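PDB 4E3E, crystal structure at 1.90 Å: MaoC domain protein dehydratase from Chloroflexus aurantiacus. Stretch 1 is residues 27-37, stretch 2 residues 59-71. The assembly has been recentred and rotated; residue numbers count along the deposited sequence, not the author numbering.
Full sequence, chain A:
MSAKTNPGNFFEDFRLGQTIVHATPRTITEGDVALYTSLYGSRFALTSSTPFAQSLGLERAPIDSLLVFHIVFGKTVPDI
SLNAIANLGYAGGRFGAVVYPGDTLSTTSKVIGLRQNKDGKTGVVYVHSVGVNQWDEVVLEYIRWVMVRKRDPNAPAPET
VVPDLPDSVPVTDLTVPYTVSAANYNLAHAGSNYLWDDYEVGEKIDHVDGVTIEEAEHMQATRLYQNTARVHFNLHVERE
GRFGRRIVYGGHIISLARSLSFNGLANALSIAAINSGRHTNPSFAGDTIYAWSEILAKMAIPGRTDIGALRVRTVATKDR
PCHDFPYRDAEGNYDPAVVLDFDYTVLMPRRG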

# COMPACT_ATOMS: atom_id res chain seq x y z
N THR A 27 -1.16 17.21 -0.84
CA THR A 27 -2.20 17.01 0.17
C THR A 27 -1.98 15.66 0.83
O THR A 27 -1.85 14.63 0.14
CB THR A 27 -3.61 17.07 -0.43
OG1 THR A 27 -3.79 18.35 -1.05
CG2 THR A 27 -4.69 16.87 0.63
N ILE A 28 -1.91 15.65 2.16
CA ILE A 28 -1.66 14.43 2.90
C ILE A 28 -2.98 13.88 3.43
O ILE A 28 -3.77 14.62 4.07
CB ILE A 28 -0.62 14.64 4.01
CG1 ILE A 28 0.70 15.14 3.40
CG2 ILE A 28 -0.37 13.34 4.77
CD1 ILE A 28 1.75 15.52 4.44
N THR A 29 -3.24 12.61 3.14
CA THR A 29 -4.56 12.04 3.47
C THR A 29 -4.46 10.83 4.37
O THR A 29 -3.36 10.31 4.64
CB THR A 29 -5.31 11.59 2.22
OG1 THR A 29 -4.65 10.43 1.68
CG2 THR A 29 -5.31 12.68 1.16
N GLU A 30 -5.63 10.32 4.77
CA GLU A 30 -5.71 9.09 5.56
C GLU A 30 -5.14 7.94 4.79
O GLU A 30 -4.67 6.97 5.39
CB GLU A 30 -7.16 8.80 5.99
CG GLU A 30 -7.76 9.81 6.97
CD GLU A 30 -7.28 9.63 8.42
OE1 GLU A 30 -6.16 9.09 8.66
OE2 GLU A 30 -8.03 10.05 9.34
N GLY A 31 -5.14 8.02 3.46
CA GLY A 31 -4.49 6.94 2.67
C GLY A 31 -2.99 6.93 2.88
O GLY A 31 -2.34 5.85 2.89
N ASP A 32 -2.42 8.13 3.00
CA ASP A 32 -0.97 8.24 3.29
C ASP A 32 -0.66 7.70 4.67
O ASP A 32 0.33 6.98 4.86
CB ASP A 32 -0.50 9.70 3.16
CG ASP A 32 -0.69 10.24 1.77
OD1 ASP A 32 -0.20 9.60 0.80
OD2 ASP A 32 -1.35 11.29 1.65
N VAL A 33 -1.50 8.03 5.63
CA VAL A 33 -1.34 7.52 6.99
C VAL A 33 -1.31 5.99 7.03
O VAL A 33 -0.44 5.40 7.68
CB VAL A 33 -2.44 8.03 7.91
CG1 VAL A 33 -2.39 7.32 9.26
CG2 VAL A 33 -2.30 9.55 8.07
N ALA A 34 -2.25 5.34 6.34
CA ALA A 34 -2.35 3.89 6.40
C ALA A 34 -1.16 3.24 5.70
O ALA A 34 -0.62 2.25 6.20
CB ALA A 34 -3.67 3.40 5.79
N LEU A 35 -0.74 3.80 4.56
CA LEU A 35 0.42 3.30 3.85
C LEU A 35 1.69 3.36 4.70
O LEU A 35 2.47 2.39 4.74
CB LEU A 35 0.63 4.08 2.54
CG LEU A 35 0.02 3.42 1.31
CD1 LEU A 35 0.03 4.42 0.18
CD2 LEU A 35 0.80 2.17 0.90
N TYR A 36 1.91 4.50 5.35
CA TYR A 36 3.06 4.70 6.25
C TYR A 36 3.04 3.66 7.39
O TYR A 36 4.05 3.02 7.68
CB TYR A 36 3.05 6.15 6.80
CG TYR A 36 4.33 6.48 7.56
CD1 TYR A 36 5.48 6.88 6.87
CD2 TYR A 36 4.40 6.36 8.95
CE1 TYR A 36 6.66 7.17 7.55
CE2 TYR A 36 5.58 6.64 9.65
CZ TYR A 36 6.71 7.03 8.94
OH TYR A 36 7.89 7.30 9.59
N THR A 37 1.87 3.46 8.01
CA THR A 37 1.72 2.37 8.99
C THR A 37 2.12 1.00 8.40
O THR A 37 2.82 0.22 9.06
CB THR A 37 0.31 2.31 9.54
OG1 THR A 37 0.02 3.58 10.12
CG2 THR A 37 0.16 1.19 10.59
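Stretch 2 (59-71) ERAPIDSLLVFHI

The contact is pinned at one end by a salt bridge: R60 NH1 donates to E30 OE2 at 2.5 Å, a very short hydrogen bond that meets the guanidinium at its edge. E30 reaches it by length, since its CA-to-CB bond points sideways to stretch 2. A water bridges this corner, accepting from R60 NE at 2.8 Å, donating to A61 O at 2.8 Å, and bonding weakly to E30 OE2 at 3.4 Å.

From R60, stretch 2 runs extended through D64, then turns helical at S65. D64 caps that helix, its OD2 accepting from L66 N at 2.8 Å; T29 caps helix 30-37 more weakly, OG1 to G31 N at 3.0 Å. The two helices cross at 105°, nearly perpendicular, with axes 11.1 Å apart at closest approach.

Y36 is the largest contributor. L67 CB lies over one ring face, 4.1 Å from the centroid, and L67 CD1 is 3.8 Å from Y36 CD1, while H70 CD2 approaches the ring edge, 4.3 Å from Y36 CE1. I63, in the extended segment, sets its CD1 3.5 Å from V33 CG2 and 3.7 Å from I28 CG2. I28 also reaches the second helix, its CD1 3.7 Å from I71 CD1, thus joining both parts of stretch 2.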

# COMPACT_ATOMS: atom_id res chain seq x y z
N GLU A 59 -6.82 18.03 17.30
CA GLU A 59 -8.05 17.90 16.53
C GLU A 59 -8.39 16.46 16.22
O GLU A 59 -9.52 16.08 16.23
CB GLU A 59 -7.96 18.68 15.24
CG GLU A 59 -7.66 20.15 15.40
CD GLU A 59 -7.55 20.89 14.08
OE1 GLU A 59 -8.13 20.43 13.09
OE2 GLU A 59 -6.89 21.94 14.03
N ARG A 60 -7.36 15.68 15.89
CA ARG A 60 -7.51 14.31 15.51
C ARG A 60 -6.09 13.80 15.47
O ARG A 60 -5.21 14.53 15.77
CB ARG A 60 -8.16 14.18 14.16
CG ARG A 60 -7.57 15.07 13.10
CD ARG A 60 -8.33 15.06 11.80
NE ARG A 60 -8.36 13.77 11.14
CZ ARG A 60 -9.02 13.52 10.02
NH1 ARG A 60 -9.01 12.34 9.48
NH2 ARG A 60 -9.72 14.48 9.46
N ALA A 61 -5.89 12.55 15.13
CA ALA A 61 -4.54 12.04 15.12
C ALA A 61 -3.76 12.82 14.10
O ALA A 61 -4.19 12.98 13.01
CB ALA A 61 -4.54 10.58 14.77
N PRO A 62 -2.60 13.29 14.48
CA PRO A 62 -1.74 14.04 13.56
C PRO A 62 -0.95 13.10 12.64
O PRO A 62 -0.77 11.94 12.97
CB PRO A 62 -0.77 14.75 14.50
CG PRO A 62 -0.63 13.79 15.65
CD PRO A 62 -2.01 13.19 15.83
N ILE A 63 -0.48 13.63 11.50
CA ILE A 63 0.46 12.94 10.63
C ILE A 63 1.78 12.69 11.39
O ILE A 63 2.28 13.57 12.07
CB ILE A 63 0.72 13.79 9.34
CG1 ILE A 63 -0.58 14.13 8.60
CG2 ILE A 63 1.69 13.08 8.39
CD1 ILE A 63 -1.46 12.93 8.27
N ASP A 64 2.36 11.49 11.26
CA ASP A 64 3.65 11.20 11.83
C ASP A 64 4.68 12.25 11.38
O ASP A 64 4.81 12.54 10.18
CB ASP A 64 4.11 9.81 11.34
CG ASP A 64 5.31 9.28 12.12
OD1 ASP A 64 5.16 8.22 12.78
OD2 ASP A 64 6.40 9.90 12.07
N SER A 65 5.45 12.78 12.34
CA SER A 65 6.48 13.78 12.06
C SER A 65 7.44 13.32 10.97
O SER A 65 7.88 14.13 10.15
CB SER A 65 7.29 14.10 13.33
OG SER A 65 6.60 15.03 14.13
N LEU A 66 7.79 12.04 10.97
CA LEU A 66 8.70 11.55 9.94
C LEU A 66 8.05 11.41 8.56
O LEU A 66 8.73 11.58 7.54
CB LEU A 66 9.35 10.24 10.36
CG LEU A 66 10.27 10.34 11.55
CD1 LEU A 66 10.88 8.96 11.75
CD2 LEU A 66 11.38 11.37 11.28
N LEU A 67 6.75 11.12 8.53
CA LEU A 67 6.01 11.16 7.26
C LEU A 67 6.03 12.60 6.69
O LEU A 67 6.31 12.79 5.49
CB LEU A 67 4.57 10.63 7.41
CG LEU A 67 3.64 10.65 6.18
CD1 LEU A 67 4.28 9.98 4.95
CD2 LEU A 67 2.29 9.99 6.53
N VAL A 68 5.76 13.59 7.55
CA VAL A 68 5.94 15.00 7.20
C VAL A 68 7.37 15.26 6.67
O VAL A 68 7.56 15.88 5.61
CB VAL A 68 5.66 15.94 8.38
CG1 VAL A 68 6.05 17.39 8.03
CG2 VAL A 68 4.18 15.88 8.79
N PHE A 69 8.37 14.79 7.41
CA PHE A 69 9.76 14.98 7.00
C PHE A 69 10.07 14.42 5.59
O PHE A 69 10.62 15.15 4.75
CB PHE A 69 10.72 14.45 8.06
CG PHE A 69 12.16 14.53 7.67
CD1 PHE A 69 12.89 15.70 7.88
CD2 PHE A 69 12.78 13.44 7.09
CE1 PHE A 69 14.23 15.76 7.52
CE2 PHE A 69 14.12 13.50 6.72
CZ PHE A 69 14.84 14.67 6.93
N HIS A 70 9.73 13.15 5.34
CA HIS A 70 10.02 12.52 4.05
C HIS A 70 9.32 13.16 2.87
O HIS A 70 9.86 13.24 1.78
CB HIS A 70 9.71 11.03 4.08
CG HIS A 70 10.48 10.28 5.14
ND1 HIS A 70 11.78 10.51 5.38
CD2 HIS A 70 10.08 9.28 6.03
CE1 HIS A 70 12.21 9.70 6.38
NE2 HIS A 70 11.17 8.95 6.77
N ILE A 71 8.11 13.65 3.10
CA ILE A 71 7.39 14.37 2.06
C ILE A 71 8.05 15.72 1.72
O ILE A 71 8.27 16.01 0.54
CB ILE A 71 5.89 14.49 2.40
CG1 ILE A 71 5.24 13.09 2.26
CG2 ILE A 71 5.20 15.50 1.48
CD1 ILE A 71 3.84 13.00 2.79
O HOH W 1 -6.54 11.84 11.88